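Local coordinates for fructokinase (Xylella fastidiosa Temecula1, PDB 3LJS), which probably catalyses the ATP-dependent phosphorylation of fructose, as a sugar kinase of the PfkB (ribokinase-like) family, at residues B[132-138]-B[162-168]; B[192-198]-B[224-230]; B[267-272]-B[295-299]. All coordinates share one frame. Residue numbers count along the deposited sequence, not the author numbering.

Interaction 1: B[132-138]-B[162-168]; sequences IFHACSN and IVSFDLN. With PO4 (phosphate ion), chain C.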
loop_
_atom_site.group_PDB
_atom_site.type_symbol
_atom_site.label_atom_id
_atom_site.label_comp_id
_atom_site.label_asym_id
_atom_site.label_seq_id
_atom_site.Cartn_x
_atom_site.Cartn_y
_atom_site.Cartn_z
ATOM N N ILE B 132 -6.760 27.317 17.776
ATOM C CA ILE B 132 -7.099 27.047 16.373
ATOM C C ILE B 132 -7.285 25.547 16.132
ATOM O O ILE B 132 -6.567 24.727 16.704
ATOM C CB ILE B 132 -5.978 27.549 15.425
ATOM C CG1 ILE B 132 -5.745 29.047 15.647
ATOM C CG2 ILE B 132 -6.360 27.292 13.958
ATOM C CD1 ILE B 132 -4.620 29.624 14.806
ATOM N N PHE B 133 -8.267 25.199 15.299
ATOM C CA PHE B 133 -8.539 23.808 14.925
ATOM C C PHE B 133 -8.496 23.820 13.397
ATOM O O PHE B 133 -9.307 24.489 12.753
ATOM C CB PHE B 133 -9.935 23.378 15.396
ATOM C CG PHE B 133 -10.312 21.958 15.015
ATOM C CD1 PHE B 133 -10.038 20.896 15.871
ATOM C CD2 PHE B 133 -10.963 21.693 13.809
ATOM C CE1 PHE B 133 -10.408 19.589 15.539
ATOM C CE2 PHE B 133 -11.342 20.385 13.463
ATOM C CZ PHE B 133 -11.064 19.334 14.331
ATOM N N HIS B 134 -7.549 23.100 12.813
ATOM C CA HIS B 134 -7.426 23.074 11.358
ATOM C C HIS B 134 -7.737 21.709 10.770
ATOM O O HIS B 134 -7.258 20.694 11.268
ATOM C CB HIS B 134 -6.014 23.494 10.928
ATOM C CG HIS B 134 -5.836 23.546 9.439
ATOM N ND1 HIS B 134 -5.209 22.544 8.725
ATOM C CD2 HIS B 134 -6.264 24.447 8.528
ATOM C CE1 HIS B 134 -5.263 22.830 7.436
ATOM N NE2 HIS B 134 -5.898 23.978 7.287
ATOM N N ALA B 135 -8.533 21.695 9.703
ATOM C CA ALA B 135 -8.907 20.446 9.037
ATOM C C ALA B 135 -8.955 20.632 7.522
ATOM O O ALA B 135 -8.953 21.758 7.029
ATOM C CB ALA B 135 -10.263 19.965 9.547
ATOM N N CYS B 136 -8.994 19.514 6.798
ATOM C CA CYS B 136 -9.045 19.506 5.335
ATOM C C CYS B 136 -10.153 18.543 4.904
ATOM O O CYS B 136 -10.665 17.798 5.732
ATOM C CB CYS B 136 -7.692 19.064 4.769
ATOM S SG CYS B 136 -6.347 20.244 5.147
ATOM N N SER B 137 -10.523 18.542 3.624
ATOM C CA SER B 137 -11.615 17.672 3.175
ATOM C C SER B 137 -11.294 16.183 3.058
ATOM O O SER B 137 -12.204 15.366 2.896
ATOM C CB SER B 137 -12.191 18.169 1.839
ATOM O OG SER B 137 -11.292 17.933 0.770
ATOM N N ASN B 138 -10.022 15.812 3.144
ATOM C CA ASN B 138 -9.676 14.399 3.032
ATOM C C ASN B 138 -10.241 13.575 4.177
ATOM O O ASN B 138 -10.461 12.372 4.030
ATOM C CB ASN B 138 -8.162 14.225 2.935
ATOM C CG ASN B 138 -7.607 14.827 1.665
ATOM O OD1 ASN B 138 -8.130 14.582 0.574
ATOM N ND2 ASN B 138 -6.549 15.628 1.794
ATOM N N ILE B 162 -10.564 29.074 16.905
ATOM C CA ILE B 162 -10.852 29.508 15.549
ATOM C C ILE B 162 -10.818 28.254 14.689
ATOM O O ILE B 162 -9.902 27.443 14.813
ATOM C CB ILE B 162 -9.756 30.469 15.041
ATOM C CG1 ILE B 162 -9.830 31.793 15.807
ATOM C CG2 ILE B 162 -9.899 30.680 13.540
ATOM C CD1 ILE B 162 -8.613 32.670 15.605
ATOM N N VAL B 163 -11.807 28.086 13.822
ATOM C CA VAL B 163 -11.838 26.913 12.958
ATOM C C VAL B 163 -11.335 27.270 11.566
ATOM O O VAL B 163 -11.900 28.132 10.891
ATOM C CB VAL B 163 -13.260 26.334 12.853
ATOM C CG1 VAL B 163 -13.268 25.142 11.903
ATOM C CG2 VAL B 163 -13.743 25.915 14.239
ATOM N N SER B 164 -10.262 26.607 11.154
ATOM C CA SER B 164 -9.653 26.827 9.852
ATOM C C SER B 164 -9.931 25.613 8.973
ATOM O O SER B 164 -9.768 24.477 9.410
ATOM C CB SER B 164 -8.143 27.011 10.017
ATOM O OG SER B 164 -7.487 27.038 8.766
ATOM N N PHE B 165 -10.335 25.860 7.733
ATOM C CA PHE B 165 -10.645 24.782 6.805
ATOM C C PHE B 165 -10.003 25.030 5.438
ATOM O O PHE B 165 -10.348 25.982 4.741
ATOM C CB PHE B 165 -12.176 24.652 6.684
ATOM C CG PHE B 165 -12.641 23.535 5.778
ATOM C CD1 PHE B 165 -12.033 22.286 5.810
ATOM C CD2 PHE B 165 -13.730 23.725 4.926
ATOM C CE1 PHE B 165 -12.502 21.237 5.007
ATOM C CE2 PHE B 165 -14.206 22.684 4.121
ATOM C CZ PHE B 165 -13.593 21.440 4.161
ATOM N N ASP B 166 -9.041 24.186 5.078
ATOM C CA ASP B 166 -8.371 24.286 3.781
ATOM C C ASP B 166 -8.989 23.136 2.985
ATOM O O ASP B 166 -8.705 21.969 3.256
ATOM C CB ASP B 166 -6.858 24.082 3.941
ATOM C CG ASP B 166 -6.098 24.221 2.626
ATOM O OD1 ASP B 166 -4.858 24.061 2.641
ATOM O OD2 ASP B 166 -6.729 24.489 1.579
ATOM N N LEU B 167 -9.844 23.467 2.022
ATOM C CA LEU B 167 -10.539 22.449 1.237
ATOM C C LEU B 167 -9.616 21.308 0.842
ATOM O O LEU B 167 -9.845 20.154 1.225
ATOM C CB LEU B 167 -11.181 23.075 -0.006
ATOM C CG LEU B 167 -12.499 22.416 -0.431
ATOM C CD1 LEU B 167 -13.509 22.541 0.695
ATOM C CD2 LEU B 167 -13.042 23.071 -1.690
ATOM N N ASN B 168 -8.575 21.620 0.077
ATOM C CA ASN B 168 -7.622 20.599 -0.331
ATOM C C ASN B 168 -8.380 19.423 -0.960
ATOM O O ASN B 168 -8.115 18.257 -0.661
ATOM C CB ASN B 168 -6.846 20.134 0.901
ATOM C CG ASN B 168 -5.481 19.605 0.560
ATOM O OD1 ASN B 168 -5.265 18.390 0.506
ATOM N ND2 ASN B 168 -4.543 20.513 0.315
HETATM P P PO4 C . -1.154 18.638 -0.039
HETATM O O1 PO4 C . -0.014 19.058 -0.895
HETATM O O2 PO4 C . -1.882 19.840 0.440
HETATM O O3 PO4 C . -2.076 17.781 -0.829
HETATM O O4 PO4 C . -0.641 17.872 1.127
#
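Parallel strands joined through a helix are the repeating unit of an alpha/beta fold, and 132-138 with 162-168 is a clear case: a beta-alpha-beta crossover through helix 143-158 in the central sheet of a ribokinase-like kinase. Ile132 packs its CG1 4.3 Å from CB of Ile162. Phe133 starts the bonding, its N giving to Ile162 O (2.8 Å) and its O receiving Ser164 N (2.8 Å), while its ring leaves the sheet toward helix 143-158. His134 lies on the other face with Ser164, covered by Val265 and Leu269 of helix 262-275. Ala135 repeats the alternation, N to Ser164 O and O from Asp166 N, both 3.1 Å. Past Cys136, whose SG lies 4.1 Å from Asp166 CB, Ser137 gives both N (3.0 Å) and OG (2.7 Å) to Leu167 O. Asn138 ND2 bonds Glu12 and, weakly, Asn168 OD1 (3.3 Å). Asn168 neighbours the ATP-binding Arg170; its ND2 donates to O2 of a phosphate ion, probably from the crystallisation liquor, at 2.7 Å.

Interaction 2: B[192-198]-B[224-230]; sequences DVVKLSS and AQLLLVT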
loop_
_atom_site.group_PDB
_atom_site.type_symbol
_atom_site.label_atom_id
_atom_site.label_comp_id
_atom_site.label_asym_id
_atom_site.label_seq_id
_atom_site.Cartn_x
_atom_site.Cartn_y
_atom_site.Cartn_z
ATOM N N ASP B 192 -14.323 29.423 10.336
ATOM C CA ASP B 192 -14.127 30.865 10.485
ATOM C C ASP B 192 -13.194 31.334 9.370
ATOM O O ASP B 192 -13.350 32.428 8.828
ATOM C CB ASP B 192 -13.462 31.173 11.828
ATOM C CG ASP B 192 -14.308 30.749 13.007
ATOM O OD1 ASP B 192 -15.293 31.450 13.314
ATOM O OD2 ASP B 192 -13.991 29.711 13.622
ATOM N N VAL B 193 -12.213 30.494 9.049
ATOM C CA VAL B 193 -11.226 30.803 8.015
ATOM C C VAL B 193 -11.253 29.708 6.957
ATOM O O VAL B 193 -11.152 28.525 7.278
ATOM C CB VAL B 193 -9.806 30.890 8.616
ATOM C CG1 VAL B 193 -8.792 31.229 7.532
ATOM C CG2 VAL B 193 -9.780 31.944 9.724
ATOM N N VAL B 194 -11.379 30.113 5.697
ATOM C CA VAL B 194 -11.453 29.166 4.593
ATOM C C VAL B 194 -10.417 29.432 3.511
ATOM O O VAL B 194 -10.146 30.582 3.158
ATOM C CB VAL B 194 -12.856 29.207 3.945
ATOM C CG1 VAL B 194 -12.876 28.371 2.664
ATOM C CG2 VAL B 194 -13.899 28.710 4.945
ATOM N N LYS B 195 -9.839 28.356 2.989
ATOM C CA LYS B 195 -8.849 28.458 1.928
ATOM C C LYS B 195 -9.263 27.564 0.766
ATOM O O LYS B 195 -9.475 26.363 0.938
ATOM C CB LYS B 195 -7.467 28.043 2.433
ATOM C CG LYS B 195 -6.397 28.032 1.346
ATOM C CD LYS B 195 -5.017 27.812 1.944
ATOM C CE LYS B 195 -3.954 27.628 0.868
ATOM N NZ LYS B 195 -4.085 26.327 0.166
ATOM N N LEU B 196 -9.375 28.167 -0.413
ATOM C CA LEU B 196 -9.772 27.461 -1.627
ATOM C C LEU B 196 -8.803 27.771 -2.761
ATOM O O LEU B 196 -8.096 28.779 -2.727
ATOM C CB LEU B 196 -11.160 27.922 -2.078
ATOM C CG LEU B 196 -12.383 27.828 -1.170
ATOM C CD1 LEU B 196 -13.550 28.543 -1.836
ATOM C CD2 LEU B 196 -12.727 26.371 -0.910
ATOM N N SER B 197 -8.774 26.896 -3.760
ATOM C CA SER B 197 -7.946 27.117 -4.939
ATOM C C SER B 197 -8.938 27.682 -5.954
ATOM O O SER B 197 -10.148 27.585 -5.745
ATOM C CB SER B 197 -7.369 25.796 -5.452
ATOM O OG SER B 197 -8.409 24.926 -5.860
ATOM N N SER B 198 -8.443 28.277 -7.037
ATOM C CA SER B 198 -9.326 28.837 -8.063
ATOM C C SER B 198 -10.236 27.756 -8.609
ATOM O O SER B 198 -11.426 27.981 -8.845
ATOM C CB SER B 198 -8.515 29.415 -9.228
ATOM O OG SER B 198 -7.671 30.462 -8.798
ATOM N N ALA B 224 -17.807 31.683 8.273
ATOM C CA ALA B 224 -16.675 32.303 7.583
ATOM C C ALA B 224 -16.505 33.817 7.723
ATOM O O ALA B 224 -17.426 34.586 7.470
ATOM C CB ALA B 224 -16.711 31.931 6.100
ATOM N N GLN B 225 -15.301 34.233 8.101
ATOM C CA GLN B 225 -14.991 35.653 8.253
ATOM C C GLN B 225 -13.831 36.029 7.333
ATOM O O GLN B 225 -13.643 37.198 6.998
ATOM C CB GLN B 225 -14.619 35.966 9.708
ATOM C CG GLN B 225 -15.769 35.841 10.709
ATOM C CD GLN B 225 -16.865 36.880 10.496
ATOM O OE1 GLN B 225 -16.624 37.956 9.941
ATOM N NE2 GLN B 225 -18.071 36.570 10.957
ATOM N N LEU B 226 -13.053 35.032 6.923
ATOM C CA LEU B 226 -11.909 35.269 6.044
ATOM C C LEU B 226 -11.786 34.161 5.007
ATOM O O LEU B 226 -11.816 32.981 5.353
ATOM C CB LEU B 226 -10.616 35.326 6.858
ATOM C CG LEU B 226 -9.316 35.421 6.047
ATOM C CD1 LEU B 226 -9.219 36.780 5.359
ATOM C CD2 LEU B 226 -8.128 35.219 6.980
ATOM N N LEU B 227 -11.635 34.548 3.743
ATOM C CA LEU B 227 -11.495 33.585 2.651
ATOM C C LEU B 227 -10.238 33.846 1.830
ATOM O O LEU B 227 -9.978 34.975 1.422
ATOM C CB LEU B 227 -12.711 33.650 1.713
ATOM C CG LEU B 227 -12.550 32.979 0.337
ATOM C CD1 LEU B 227 -12.497 31.451 0.487
ATOM C CD2 LEU B 227 -13.720 33.380 -0.564
ATOM N N LEU B 228 -9.461 32.794 1.597
ATOM C CA LEU B 228 -8.259 32.897 0.788
ATOM C C LEU B 228 -8.488 32.063 -0.464
ATOM O O LEU B 228 -8.931 30.918 -0.376
ATOM C CB LEU B 228 -7.048 32.342 1.535
ATOM C CG LEU B 228 -6.770 32.928 2.921
ATOM C CD1 LEU B 228 -5.482 32.333 3.447
ATOM C CD2 LEU B 228 -6.662 34.441 2.848
ATOM N N VAL B 229 -8.211 32.637 -1.628
ATOM C CA VAL B 229 -8.360 31.904 -2.882
ATOM C C VAL B 229 -6.995 31.886 -3.554
ATOM O O VAL B 229 -6.438 32.943 -3.859
ATOM C CB VAL B 229 -9.369 32.575 -3.833
ATOM C CG1 VAL B 229 -9.464 31.773 -5.130
ATOM C CG2 VAL B 229 -10.732 32.674 -3.167
ATOM N N THR B 230 -6.454 30.689 -3.768
ATOM C CA THR B 230 -5.148 30.543 -4.400
ATOM C C THR B 230 -5.264 30.319 -5.907
ATOM O O THR B 230 -6.213 29.698 -6.393
ATOM C CB THR B 230 -4.353 29.359 -3.797
ATOM O OG1 THR B 230 -5.092 28.142 -3.963
ATOM C CG2 THR B 230 -4.100 29.591 -2.314
HETATM O O HOH W 1 -5.859 26.263 -1.747
#
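When two parallel strands are paired in register, side chains of paired residues point to the same face of the sheet, alternating along the strands, and strands 193-197 and 226-230 illustrate this in the part of a ribokinase-like sheet that holds two ATP-binding residues. Their axes approach to 4.5 Å at an angle of 19°. The backbone bonds alternate: Val194 N gives to Leu226 O (2.9 Å), Leu228 N to Val194 O (2.8 Å), Leu196 N to Leu228 O (2.8 Å) and Thr230 N to Leu196 O (2.7 Å). At the start Asp192 O accepts two amides, Gln225 N at 2.8 Å and Leu226 N at 3.2 Å; at the end Ser198 OG donates to Thr230 O at 2.9 Å.

Apolar contacts follow the alternation. Val194 CG1 and Leu196 CD1 meet Leu227 CD1 at 3.8 and 3.9 Å on one face, whereas Val193 CG1 touches Leu226 CD2 (4.1 Å) on the other.

Polar side chains gather toward the C-terminal ends, where Lys195 and Thr230 are both ATP-binding residues, although no ATP occupies this chain. A water bridges them, 2.6 Å from Lys195 NZ and 3.0 Å from Thr230 OG1; Lys195 NZ also donates to Ala260 O.

Strand 162-166 continues the sheet beyond 193-197, and antiparallel strand 237-240 continues it beyond 226-230. Helix 262-275 covers the face bearing Val193, Lys195 and Leu228, and helix 281-286 packs against Val193 and Leu226.

Interaction 3: B[267-272]-B[295-299]; sequences GMLYTF and TLRFA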
loop_
_atom_site.group_PDB
_atom_site.type_symbol
_atom_site.label_atom_id
_atom_site.label_comp_id
_atom_site.label_asym_id
_atom_site.label_seq_id
_atom_site.Cartn_x
_atom_site.Cartn_y
_atom_site.Cartn_z
ATOM N N GLY B 267 2.187 28.809 8.123
ATOM C CA GLY B 267 2.701 30.136 8.406
ATOM C C GLY B 267 1.597 31.064 8.888
ATOM O O GLY B 267 1.777 31.814 9.845
HETATM N N MSE B 268 0.446 31.002 8.229
HETATM C CA MSE B 268 -0.693 31.837 8.595
HETATM C C MSE B 268 -1.229 31.528 9.995
HETATM O O MSE B 268 -1.392 32.434 10.815
HETATM C CB MSE B 268 -1.818 31.664 7.566
HETATM C CG MSE B 268 -3.100 32.406 7.914
HETATM SE SE MSE B 268 -4.484 32.139 6.567
HETATM C CE MSE B 268 -4.940 30.301 6.977
ATOM N N LEU B 269 -1.516 30.257 10.265
ATOM C CA LEU B 269 -2.043 29.878 11.572
ATOM C C LEU B 269 -1.027 30.171 12.676
ATOM O O LEU B 269 -1.398 30.590 13.771
ATOM C CB LEU B 269 -2.444 28.400 11.576
ATOM C CG LEU B 269 -3.499 28.016 10.520
ATOM C CD1 LEU B 269 -3.890 26.546 10.691
ATOM C CD2 LEU B 269 -4.733 28.903 10.669
ATOM N N TYR B 270 0.254 29.956 12.383
ATOM C CA TYR B 270 1.304 30.238 13.355
ATOM C C TYR B 270 1.216 31.705 13.787
ATOM O O TYR B 270 1.266 32.014 14.979
ATOM C CB TYR B 270 2.693 29.986 12.753
ATOM C CG TYR B 270 3.813 30.632 13.550
ATOM C CD1 TYR B 270 4.314 30.035 14.712
ATOM C CD2 TYR B 270 4.321 31.874 13.179
ATOM C CE1 TYR B 270 5.295 30.674 15.488
ATOM C CE2 TYR B 270 5.293 32.519 13.942
ATOM C CZ TYR B 270 5.774 31.919 15.093
ATOM O OH TYR B 270 6.717 32.587 15.849
ATOM N N THR B 271 1.091 32.602 12.811
ATOM C CA THR B 271 1.018 34.028 13.108
ATOM C C THR B 271 -0.239 34.382 13.889
ATOM O O THR B 271 -0.184 35.194 14.818
ATOM C CB THR B 271 1.088 34.877 11.822
ATOM O OG1 THR B 271 2.273 34.532 11.089
ATOM C CG2 THR B 271 1.163 36.350 12.170
ATOM N N PHE B 272 -1.368 33.773 13.520
ATOM C CA PHE B 272 -2.635 34.009 14.212
ATOM C C PHE B 272 -2.471 33.700 15.701
ATOM O O PHE B 272 -2.855 34.492 16.562
ATOM C CB PHE B 272 -3.748 33.090 13.681
ATOM C CG PHE B 272 -4.312 33.483 12.341
ATOM C CD1 PHE B 272 -3.950 34.670 11.715
ATOM C CD2 PHE B 272 -5.229 32.649 11.707
ATOM C CE1 PHE B 272 -4.496 35.019 10.475
ATOM C CE2 PHE B 272 -5.779 32.988 10.473
ATOM C CZ PHE B 272 -5.413 34.173 9.855
ATOM N N THR B 295 0.175 39.913 7.816
ATOM C CA THR B 295 0.175 38.510 8.200
ATOM C C THR B 295 0.261 37.552 7.020
ATOM O O THR B 295 0.978 36.550 7.078
ATOM C CB THR B 295 -1.074 38.173 9.026
ATOM O OG1 THR B 295 -0.963 38.793 10.311
ATOM C CG2 THR B 295 -1.228 36.660 9.193
ATOM N N LEU B 296 -0.464 37.843 5.948
ATOM C CA LEU B 296 -0.416 36.960 4.796
ATOM C C LEU B 296 0.929 37.056 4.078
ATOM O O LEU B 296 1.331 36.118 3.390
ATOM C CB LEU B 296 -1.586 37.247 3.852
ATOM C CG LEU B 296 -2.935 37.016 4.551
ATOM C CD1 LEU B 296 -4.073 37.298 3.583
ATOM C CD2 LEU B 296 -3.018 35.574 5.076
ATOM N N ARG B 297 1.630 38.179 4.229
ATOM C CA ARG B 297 2.948 38.299 3.607
ATOM C C ARG B 297 3.867 37.274 4.279
ATOM O O ARG B 297 4.688 36.628 3.625
ATOM C CB ARG B 297 3.542 39.698 3.800
ATOM C CG ARG B 297 5.026 39.762 3.421
ATOM C CD ARG B 297 5.654 41.131 3.680
ATOM N NE ARG B 297 5.085 42.159 2.814
ATOM C CZ ARG B 297 4.259 43.116 3.225
ATOM N NH1 ARG B 297 3.898 43.192 4.502
ATOM N NH2 ARG B 297 3.784 43.994 2.352
ATOM N N PHE B 298 3.727 37.145 5.596
ATOM C CA PHE B 298 4.520 36.186 6.362
ATOM C C PHE B 298 4.212 34.776 5.857
ATOM O O PHE B 298 5.117 33.982 5.592
ATOM C CB PHE B 298 4.160 36.273 7.850
ATOM C CG PHE B 298 4.937 35.331 8.720
ATOM C CD1 PHE B 298 6.137 35.731 9.304
ATOM C CD2 PHE B 298 4.480 34.030 8.946
ATOM C CE1 PHE B 298 6.875 34.851 10.101
ATOM C CE2 PHE B 298 5.208 33.140 9.741
ATOM C CZ PHE B 298 6.408 33.547 10.321
ATOM N N ALA B 299 2.924 34.466 5.747
ATOM C CA ALA B 299 2.491 33.149 5.280
ATOM C C ALA B 299 3.078 32.832 3.903
ATOM O O ALA B 299 3.527 31.706 3.649
ATOM C CB ALA B 299 0.968 33.092 5.231
#
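Phe298 projects from helix 289-305 and slides past Tyr270: the two ring planes are tilted by only 22°, yet the centroids are 5.8 Å apart, so the rings barely overlap and come closest at Tyr270 CD2 and Phe298 CE2, 3.8 Å apart. The same phenyl ring turns its edge to the backbone at Gly267, with CD2 3.6 Å from Gly267 O. That carbonyl takes the Thr271 N bond of the helix (3.1 Å) and a second one from Thr271 OG1 (3.0 Å), so the threonine hydroxyl is satisfied within its own helix although it lies 3.1 Å from Phe298 CD2.

A small residue where two helices converge lets their backbones come close, and this pair is a worked example. The segments cross at 136°, with axes 8.3 Å apart at their nearest, and the CA atoms of Gly267 and Ala299 are separated by 4.3 Å. A side chain on Gly267 would point at the partner, with a CB in the ideal position only 3.2 Å from Ala299 CA. These are two helices of the ribokinase-like fold, and 262-275 lies directly against the central sheet.

Selenomethionine Met268 works beside the glycine, its CB 3.9 Å from Ala299 CB and its SE 4.0 Å from Leu296 CD2; both Met268 and Leu296 also touch Leu228 of the sheet. Farther along, Thr271 CG2 sits 3.7 Å from Thr295 OG1, and Phe272 CE1 meets Thr295 CG2 at 3.9 Å. Helix 319-328 covers the Tyr270–Phe298 pair through Leu319, which contacts both rings.

How the interactions relate
Read from the N terminus, the three contacts follow in series, none nested in or crossing another. Interaction 1 closes the connection through helix 143-158, interaction 2 the one through helices 198-207 and 212-220, and interaction 3 the connection from helix 262-275 by way of helix 281-286 into helix 289-305. The first two share a sheet in which strands 162-166 and 193-197 are neighbours: Phe165 N lies 2.8 Å from Val193 O, so four consecutive strands are joined edge to edge. Interaction 3 adds a helical layer on one face. Its Leu269 packs on Ile132 and His134 of interaction 1, and Met268 SE reaches 3.3 Å from Leu228 CD1 of interaction 2.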